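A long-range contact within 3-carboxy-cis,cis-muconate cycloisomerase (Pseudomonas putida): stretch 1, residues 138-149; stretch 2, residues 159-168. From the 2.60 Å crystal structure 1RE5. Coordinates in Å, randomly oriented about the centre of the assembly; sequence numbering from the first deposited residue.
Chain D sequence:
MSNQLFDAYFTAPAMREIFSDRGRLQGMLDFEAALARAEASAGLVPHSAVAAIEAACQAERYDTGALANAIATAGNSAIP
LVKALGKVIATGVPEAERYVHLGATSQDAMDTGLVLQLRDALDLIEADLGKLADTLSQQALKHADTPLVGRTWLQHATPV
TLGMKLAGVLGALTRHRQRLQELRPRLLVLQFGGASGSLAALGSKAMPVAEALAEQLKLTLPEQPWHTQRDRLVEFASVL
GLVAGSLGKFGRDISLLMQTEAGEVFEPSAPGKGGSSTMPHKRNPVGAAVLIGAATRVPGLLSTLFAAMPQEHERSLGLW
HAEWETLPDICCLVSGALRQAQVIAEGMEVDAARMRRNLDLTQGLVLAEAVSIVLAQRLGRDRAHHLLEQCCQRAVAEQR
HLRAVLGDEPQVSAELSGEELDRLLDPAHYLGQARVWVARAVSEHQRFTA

Stretch 1 138-149: QQALKHADTPLV
Stretch 2 159-168: PVTLGMKLAG

Each stretch joins a helix to a strand, in opposite order, and the two run against each other so that helix meets helix and strand meets strand. Stretch 1 begins as helix 138-142, already under way from earlier in the chain, breaks at His143 (phi/psi -110/24), makes a type I turn from His143 to Thr146 and extends as strand 147-149. Stretch 2 extends first, 159-161, then coils into helix 162-168. The helices lie near antiparallel at 157°, their axes only 7.6 Å apart; the strands' N-to-C directions differ by 133°.

That close helix packing rests on Gly163. Gly163 CA sits 4.0 Å from both Ala140 CA and Ala144 CA, and 3.5 Å from Ala140 O in a CA-H...O contact. An ideal CB on Gly163 would point toward stretch 1 and fall 2.5 Å from Ala140 O and 2.6 Å from Ala144 CA, so the hollow is made by an absent side chain and filled by backbone. One turn along, Leu166 (m, t) points toward stretch 1: its CD1 reaches 3.5 Å from Gln139 CB, and its CB lies 4.4 Å from Ala140 CB. The Ala140 methyl meets Leu166 at its CB, while the branch of the leucine runs on to Gln139 CB.

At the junction, the carbonyls of the turn meet the start of helix 162-168. Gly163 N donates to His143 O (2.9 Å, 135°), and Leu162 N donates to Thr146 O (3.0 Å, 159°), giving first-turn amides acceptors from across the contact. Thr161, at the N-cap position, makes no capping bond with its side chain; Thr161 OG1 instead donates to Ala144 O at 2.9 Å, tying strand end to turn. Leu162 (t, p) points toward stretch 1 and lays CD2 over one face of the His143 ring (chi1 m, chi2 94°), 4.0 Å from the ring centroid and 18° off its normal.

Beyond the turn the register is antiparallel. Pro147 faces Thr161 as a non-hydrogen-bonded pair, CA to CA 4.5 Å, with their side chains on one face of the sheet; Pro147 CA also approaches Val160 O at 3.6 Å. Leu148 and Val160 form the hydrogen-bonded pair, CA to CA 5.6 Å: Leu148 N to Val160 O and Val160 N to Leu148 O, each 3.0 Å. Their side chains occupy the other face.

There Leu148 (p, t) is the principal bump, with the largest area covered by the opposite stretch. Leu148 CD2 packs 3.6 Å from Val160 CG1, while Leu148 CD1 lies 4.1 Å from Leu162 CD1 and 3.7 Å from Lys165 CD. Strand and helix side chains together line its pocket.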

# COMPACT_ATOMS: atom_id res chain seq x y z
N GLN D 138 12.19 31.22 11.20
CA GLN D 138 12.17 32.22 12.25
C GLN D 138 11.95 31.59 13.63
O GLN D 138 12.67 31.89 14.58
CB GLN D 138 11.06 33.23 11.97
CG GLN D 138 11.23 33.95 10.67
CD GLN D 138 10.36 35.18 10.57
OE1 GLN D 138 10.36 35.88 9.56
NE2 GLN D 138 9.60 35.46 11.63
N GLN D 139 10.96 30.72 13.72
CA GLN D 139 10.66 30.01 14.96
C GLN D 139 11.89 29.22 15.42
O GLN D 139 12.21 29.19 16.60
CB GLN D 139 9.48 29.05 14.74
CG GLN D 139 8.19 29.73 14.33
CD GLN D 139 7.52 30.47 15.47
OE1 GLN D 139 6.36 30.84 15.39
NE2 GLN D 139 8.26 30.70 16.55
N ALA D 140 12.59 28.59 14.48
CA ALA D 140 13.78 27.83 14.83
C ALA D 140 14.77 28.76 15.52
O ALA D 140 15.27 28.46 16.60
CB ALA D 140 14.42 27.24 13.56
N LEU D 141 15.04 29.90 14.90
CA LEU D 141 15.95 30.87 15.49
C LEU D 141 15.43 31.38 16.82
O LEU D 141 16.16 31.41 17.80
CB LEU D 141 16.15 32.06 14.55
CG LEU D 141 17.01 31.82 13.31
CD1 LEU D 141 16.90 33.03 12.39
CD2 LEU D 141 18.45 31.56 13.72
N LYS D 142 14.17 31.79 16.84
CA LYS D 142 13.55 32.31 18.05
C LYS D 142 13.72 31.38 19.24
O LYS D 142 13.97 31.85 20.35
CB LYS D 142 12.07 32.56 17.84
CG LYS D 142 11.32 32.97 19.10
CD LYS D 142 9.95 33.53 18.76
CE LYS D 142 9.21 34.01 20.01
NZ LYS D 142 7.90 34.61 19.68
N HIS D 143 13.59 30.08 19.02
CA HIS D 143 13.72 29.12 20.11
C HIS D 143 14.99 28.28 20.01
O HIS D 143 15.06 27.17 20.55
CB HIS D 143 12.50 28.20 20.18
CG HIS D 143 11.23 28.90 20.55
ND1 HIS D 143 10.34 29.38 19.60
CD2 HIS D 143 10.69 29.21 21.75
CE1 HIS D 143 9.32 29.96 20.21
NE2 HIS D 143 9.51 29.87 21.52
N ALA D 144 16.00 28.80 19.32
CA ALA D 144 17.25 28.07 19.15
C ALA D 144 17.84 27.56 20.45
O ALA D 144 18.60 26.60 20.47
CB ALA D 144 18.28 28.94 18.43
N ASP D 145 17.51 28.20 21.56
CA ASP D 145 18.08 27.75 22.82
C ASP D 145 17.12 27.62 24.00
O ASP D 145 17.55 27.66 25.15
CB ASP D 145 19.27 28.63 23.20
CG ASP D 145 18.94 30.10 23.20
OD1 ASP D 145 19.87 30.92 23.20
OD2 ASP D 145 17.73 30.43 23.19
N THR D 146 15.83 27.47 23.73
CA THR D 146 14.91 27.24 24.83
C THR D 146 15.00 25.71 25.00
O THR D 146 14.69 24.94 24.09
CB THR D 146 13.46 27.75 24.51
OG1 THR D 146 12.52 26.71 24.72
CG2 THR D 146 13.35 28.26 23.13
N PRO D 147 15.48 25.27 26.16
CA PRO D 147 15.63 23.83 26.44
C PRO D 147 14.38 23.02 26.78
O PRO D 147 13.49 23.48 27.50
CB PRO D 147 16.66 23.82 27.57
CG PRO D 147 16.30 25.05 28.34
CD PRO D 147 16.03 26.08 27.26
N LEU D 148 14.34 21.80 26.25
CA LEU D 148 13.25 20.86 26.49
C LEU D 148 13.97 19.51 26.59
O LEU D 148 15.08 19.36 26.07
CB LEU D 148 12.16 20.92 25.36
CG LEU D 148 12.21 20.49 23.87
CD1 LEU D 148 10.93 20.75 23.10
CD2 LEU D 148 13.28 21.25 23.24
N VAL D 149 13.38 18.54 27.28
CA VAL D 149 14.00 17.23 27.42
C VAL D 149 13.98 16.45 26.11
O VAL D 149 13.07 16.61 25.29
CB VAL D 149 13.27 16.36 28.50
CG1 VAL D 149 11.87 15.93 27.99
CG2 VAL D 149 14.13 15.14 28.84
N PRO D 159 19.05 16.55 27.10
CA PRO D 159 18.44 17.78 26.60
C PRO D 159 18.56 18.02 25.11
O PRO D 159 19.50 17.55 24.44
CB PRO D 159 19.15 18.87 27.40
CG PRO D 159 19.45 18.19 28.67
CD PRO D 159 19.97 16.85 28.20
N VAL D 160 17.61 18.80 24.63
CA VAL D 160 17.47 19.17 23.24
C VAL D 160 16.88 20.60 23.30
O VAL D 160 16.56 21.09 24.38
CB VAL D 160 16.52 18.13 22.56
CG1 VAL D 160 15.42 18.80 21.75
CG2 VAL D 160 17.35 17.17 21.71
N THR D 161 16.75 21.27 22.17
CA THR D 161 16.22 22.62 22.16
C THR D 161 14.99 22.63 21.25
O THR D 161 14.89 21.82 20.33
CB THR D 161 17.31 23.58 21.64
OG1 THR D 161 17.21 24.83 22.31
CG2 THR D 161 17.17 23.83 20.17
N LEU D 162 14.02 23.51 21.49
CA LEU D 162 12.84 23.50 20.61
C LEU D 162 13.25 23.88 19.20
O LEU D 162 12.72 23.34 18.22
CB LEU D 162 11.74 24.46 21.11
CG LEU D 162 10.50 24.56 20.20
CD1 LEU D 162 9.86 23.19 20.04
CD2 LEU D 162 9.48 25.53 20.79
N GLY D 163 14.19 24.83 19.10
CA GLY D 163 14.67 25.27 17.81
C GLY D 163 15.31 24.14 17.03
O GLY D 163 15.19 24.05 15.80
N MET D 164 16.01 23.26 17.75
CA MET D 164 16.67 22.12 17.12
C MET D 164 15.60 21.27 16.45
O MET D 164 15.74 20.89 15.28
CB MET D 164 17.42 21.29 18.17
CG MET D 164 18.46 20.36 17.58
SD MET D 164 19.02 19.08 18.73
CE MET D 164 19.22 20.01 20.17
N LYS D 165 14.52 20.99 17.17
CA LYS D 165 13.44 20.19 16.62
C LYS D 165 12.87 20.85 15.38
O LYS D 165 12.81 20.22 14.32
CB LYS D 165 12.34 19.97 17.66
CG LYS D 165 12.80 19.18 18.91
CD LYS D 165 11.67 19.05 19.92
CE LYS D 165 10.64 18.02 19.51
NZ LYS D 165 11.16 16.63 19.61
N LEU D 166 12.46 22.11 15.48
CA LEU D 166 11.91 22.80 14.32
C LEU D 166 12.92 22.88 13.18
O LEU D 166 12.54 22.89 12.01
CB LEU D 166 11.47 24.22 14.68
CG LEU D 166 10.31 24.33 15.67
CD1 LEU D 166 10.02 25.79 15.93
CD2 LEU D 166 9.08 23.64 15.12
N ALA D 167 14.20 22.92 13.50
CA ALA D 167 15.24 22.99 12.47
C ALA D 167 15.23 21.73 11.60
O ALA D 167 15.48 21.79 10.40
CB ALA D 167 16.61 23.19 13.12
N GLY D 168 14.97 20.59 12.22
CA GLY D 168 14.91 19.34 11.47
C GLY D 168 13.78 19.35 10.44
O GLY D 168 13.94 18.83 9.34
O HOH W 1 11.76 15.97 22.95